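Local coordinates for protein probable LacI-family transcriptional regulator (Corynebacterium glutamicum ATCC 13032, PDB 3BIL) that probably regulates transcription as a LacI-family DNA-binding protein, with a periplasmic-binding-protein-like domain that presumably senses a small molecule, at residues Gly230-Gly233 against Ala234-Leu238; Asp249-Met252 against Thr253-Val256. All coordinates share one frame; numbering follows the deposited sequence.

Contact 1 of 2, residues Gly230-Gly233 against Ala234-Leu238; sequences GFEG and ATKLL
Thr235 reaches back one turn of helix 227-239 and bonds twice to the carbonyl of Phe231. Its hydroxyl OG1 lies 2.5 Å from Phe231 O, and its backbone N lies 3.0 Å from the same oxygen. The amide stands above the carbonyl plane, 36° out of it, and the hydroxyl is tilted less. The first torsion of Thr235 (chi1 -53°) places OG1 beside its own backbone N, where it can fold back onto the previous turn. In Phe231, chi1 of 169° puts CG anti to the backbone N and beside the carbonyl carbon, and the end of the ring comes nearer to Thr235. Its ring atom CE1 comes within 3.4 Å of Thr235 OG1, at a slant to the ring.

The tight part of the contact lies at Gly230, Gly233 and Ala234. Ala234 N bonds to Gly230 O at 2.7 Å, and Ala234 CB sits 3.2 Å from that oxygen. Leu237 N bonds to Gly233 O at 3.0 Å. The buried Leu237 side chain packs on Leu219, Phe221 and Leu245 of the sheet. Phe231, Ala234 and Thr235 meet Ala259 of helix 250-262, and Phe231 also makes a cation-pi contact with Lys262.

The solvent side is looser. Glu232 and Lys236 are one turn apart and exposed, but Glu232 OE1 and Lys236 NZ are 5.2 Å apart, too far for a salt bridge. At that distance they probably attract each other weakly. The contact is therefore held by its backbone bonds and by the threonine hydroxyl, which satisfies itself on the helix's own backbone.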
loop_
_atom_site.group_PDB
_atom_site.type_symbol
_atom_site.label_atom_id
_atom_site.label_comp_id
_atom_site.label_asym_id
_atom_site.label_seq_id
_atom_site.Cartn_x
_atom_site.Cartn_y
_atom_site.Cartn_z
ATOM N N GLY A 230 -8.370 15.387 2.015
ATOM C CA GLY A 230 -9.601 14.719 1.603
ATOM C C GLY A 230 -10.588 14.619 2.734
ATOM O O GLY A 230 -11.789 14.820 2.549
ATOM N N PHE A 231 -10.089 14.315 3.920
ATOM C CA PHE A 231 -10.921 14.341 5.106
ATOM C C PHE A 231 -11.583 15.727 5.301
ATOM O O PHE A 231 -12.790 15.827 5.648
ATOM C CB PHE A 231 -10.121 13.870 6.356
ATOM C CG PHE A 231 -10.829 14.114 7.660
ATOM C CD1 PHE A 231 -12.110 13.618 7.881
ATOM C CD2 PHE A 231 -10.227 14.871 8.663
ATOM C CE1 PHE A 231 -12.806 13.866 9.101
ATOM C CE2 PHE A 231 -10.917 15.134 9.906
ATOM C CZ PHE A 231 -12.212 14.625 10.113
ATOM N N GLU A 232 -10.803 16.785 5.079
ATOM C CA GLU A 232 -11.284 18.161 5.317
ATOM C C GLU A 232 -12.257 18.457 4.172
ATOM O O GLU A 232 -13.428 18.799 4.376
ATOM C CB GLU A 232 -10.098 19.136 5.331
ATOM C CG GLU A 232 -10.046 20.126 6.519
ATOM C CD GLU A 232 -10.136 19.463 7.914
ATOM O OE1 GLU A 232 -11.249 19.397 8.484
ATOM O OE2 GLU A 232 -9.095 19.023 8.450
ATOM N N GLY A 233 -11.799 18.224 2.953
ATOM C CA GLY A 233 -12.701 18.329 1.815
ATOM C C GLY A 233 -14.045 17.616 1.982
ATOM O O GLY A 233 -15.110 18.215 1.815
ATOM N N ALA A 234 -14.013 16.335 2.314
ATOM C CA ALA A 234 -15.242 15.575 2.342
ATOM C C ALA A 234 -16.138 16.047 3.452
ATOM O O ALA A 234 -17.356 16.037 3.321
ATOM C CB ALA A 234 -14.942 14.120 2.492
ATOM N N THR A 235 -15.549 16.452 4.569
ATOM C CA THR A 235 -16.350 16.940 5.700
ATOM C C THR A 235 -17.034 18.245 5.293
ATOM O O THR A 235 -18.151 18.511 5.696
ATOM C CB THR A 235 -15.458 17.124 6.957
ATOM O OG1 THR A 235 -14.765 15.895 7.197
ATOM C CG2 THR A 235 -16.256 17.570 8.225
ATOM N N LYS A 236 -16.389 19.046 4.458
ATOM C CA LYS A 236 -17.020 20.307 4.005
ATOM C C LYS A 236 -18.143 20.128 3.006
ATOM O O LYS A 236 -19.167 20.826 3.103
ATOM C CB LYS A 236 -15.985 21.338 3.584
ATOM C CG LYS A 236 -15.486 21.990 4.829
ATOM C CD LYS A 236 -14.007 22.281 4.805
ATOM C CE LYS A 236 -13.607 22.676 6.232
ATOM N NZ LYS A 236 -12.690 23.832 6.254
ATOM N N LEU A 237 -17.980 19.153 2.093
ATOM C CA LEU A 237 -19.061 18.731 1.165
ATOM C C LEU A 237 -20.353 18.249 1.876
ATOM O O LEU A 237 -21.488 18.618 1.487
ATOM C CB LEU A 237 -18.526 17.693 0.192
ATOM C CG LEU A 237 -17.511 18.338 -0.749
ATOM C CD1 LEU A 237 -16.543 17.344 -1.407
ATOM C CD2 LEU A 237 -18.256 19.261 -1.759
ATOM N N LEU A 238 -20.165 17.461 2.927
ATOM C CA LEU A 238 -21.254 17.000 3.776
ATOM C C LEU A 238 -21.905 18.159 4.508
ATOM O O LEU A 238 -23.119 18.171 4.678
ATOM C CB LEU A 238 -20.772 15.925 4.783
ATOM C CG LEU A 238 -20.307 14.563 4.277
ATOM C CD1 LEU A 238 -19.538 13.866 5.396
ATOM C CD2 LEU A 238 -21.457 13.665 3.816
#

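Contact 2 of 2, residues Asp249-Met252 against Thr253-Val256; sequences DSMM and TIGV
The N-terminal part of helix 250-262, in the beta-alpha-beta unit of strand 244-247, this helix and strand 272-276, forms this contact. Asp249 is the N-cap residue, yet its side chain makes no capping bond. Its carbonyl oxygen accepts two bonds from Thr253. Thr253 OG1 lies 2.6 Å from Asp249 O and Thr253 N lies 2.9 Å from it, the two donors arriving from opposite faces of the carbonyl plane. The first torsion of Thr253 (chi1 -58°) sets OG1 beside its own backbone N, within reach of that oxygen. The same hydroxyl also bonds Phe276 N of strand 272-276.

Further along, Ile254 N bonds Ser250 O at 3.1 Å and Val256 N bonds Met252 O at 2.9 Å. The Met251 and Ile254 side chains run alongside each other in the same direction. The methyl CE of Met251 meets CD1 of Ile254 at 3.9 Å. Ile254 also packs on Leu284 of the second subunit. On another side, Met252 and Val256 pack on Leu190 and Ala247 of the sheet.

Thr253 OG1 is thus buried but satisfied, and its bonds tie the helix start to the neighbouring strand.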
loop_
_atom_site.group_PDB
_atom_site.type_symbol
_atom_site.label_atom_id
_atom_site.label_comp_id
_atom_site.label_asym_id
_atom_site.label_seq_id
_atom_site.Cartn_x
_atom_site.Cartn_y
_atom_site.Cartn_z
ATOM N N ASP A 249 -9.460 10.069 -6.333
ATOM C CA ASP A 249 -8.149 9.405 -6.063
ATOM C C ASP A 249 -8.214 8.287 -5.042
ATOM O O ASP A 249 -9.117 8.271 -4.213
ATOM C CB ASP A 249 -7.132 10.427 -5.529
ATOM C CG ASP A 249 -6.339 11.034 -6.631
ATOM O OD1 ASP A 249 -6.372 10.428 -7.719
ATOM O OD2 ASP A 249 -5.710 12.103 -6.447
ATOM N N SER A 250 -7.242 7.377 -5.056
ATOM C CA SER A 250 -7.018 6.524 -3.867
ATOM C C SER A 250 -7.064 7.369 -2.582
ATOM O O SER A 250 -7.856 7.096 -1.665
ATOM C CB SER A 250 -5.635 5.843 -3.902
ATOM O OG SER A 250 -5.530 4.873 -4.923
ATOM N N MET A 251 -6.187 8.379 -2.513
ATOM C CA MET A 251 -6.003 9.115 -1.272
ATOM C C MET A 251 -7.251 9.906 -0.888
ATOM O O MET A 251 -7.642 9.916 0.292
ATOM C CB MET A 251 -4.702 9.946 -1.260
ATOM C CG MET A 251 -3.374 9.073 -1.445
ATOM S SD MET A 251 -2.994 7.625 -0.356
ATOM C CE MET A 251 -3.518 6.160 -1.258
ATOM N N MET A 252 -7.904 10.525 -1.880
ATOM C CA MET A 252 -9.170 11.173 -1.632
ATOM C C MET A 252 -10.215 10.129 -1.106
ATOM O O MET A 252 -11.022 10.429 -0.204
ATOM C CB MET A 252 -9.611 12.007 -2.863
ATOM C CG MET A 252 -8.666 13.247 -3.290
ATOM S SD MET A 252 -8.523 14.625 -2.076
ATOM C CE MET A 252 -7.502 13.878 -0.856
ATOM N N THR A 253 -10.145 8.881 -1.589
ATOM C CA THR A 253 -11.108 7.841 -1.179
ATOM C C THR A 253 -10.988 7.466 0.269
ATOM O O THR A 253 -12.012 7.171 0.916
ATOM C CB THR A 253 -10.976 6.526 -1.999
ATOM O OG1 THR A 253 -11.164 6.822 -3.388
ATOM C CG2 THR A 253 -12.045 5.515 -1.555
ATOM N N ILE A 254 -9.741 7.413 0.761
ATOM C CA ILE A 254 -9.492 7.313 2.204
ATOM C C ILE A 254 -10.108 8.455 3.031
ATOM O O ILE A 254 -10.847 8.172 3.985
ATOM C CB ILE A 254 -8.001 7.049 2.589
ATOM C CG1 ILE A 254 -7.549 5.749 1.966
ATOM C CG2 ILE A 254 -7.881 6.845 4.103
ATOM C CD1 ILE A 254 -6.040 5.705 1.650
ATOM N N GLY A 255 -9.842 9.715 2.645
ATOM C CA GLY A 255 -10.427 10.938 3.296
ATOM C C GLY A 255 -11.955 10.876 3.338
ATOM O O GLY A 255 -12.605 11.258 4.341
ATOM N N VAL A 256 -12.552 10.359 2.270
ATOM C CA VAL A 256 -14.014 10.149 2.262
ATOM C C VAL A 256 -14.477 9.135 3.311
ATOM O O VAL A 256 -15.501 9.374 4.000
ATOM C CB VAL A 256 -14.538 9.725 0.853
ATOM C CG1 VAL A 256 -15.943 9.209 0.948
ATOM C CG2 VAL A 256 -14.440 10.884 -0.096
#

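How the contacts relate
Both contacts are local, within one helix each, in the same half of the periplasmic-binding-protein-like domain, with centres about 11 Å apart. Contact 1 is partly buried and has a charged outer side. Contact 2 is buried and lies nearer the centre of the chain. The two helices touch directly: Gly230 CA meets Met252 CE at 3.3 Å, and Ala234 CB meets Val256 CA at 4.1 Å. Each contact has a threonine hydroxyl on a backbone carbonyl. In contact 1 the hydroxyl bonds its own helix beside an aromatic ring; in contact 2 it bonds the carbonyl of the N-cap residue and also strand 272-276. Only contact 2 touches the second subunit.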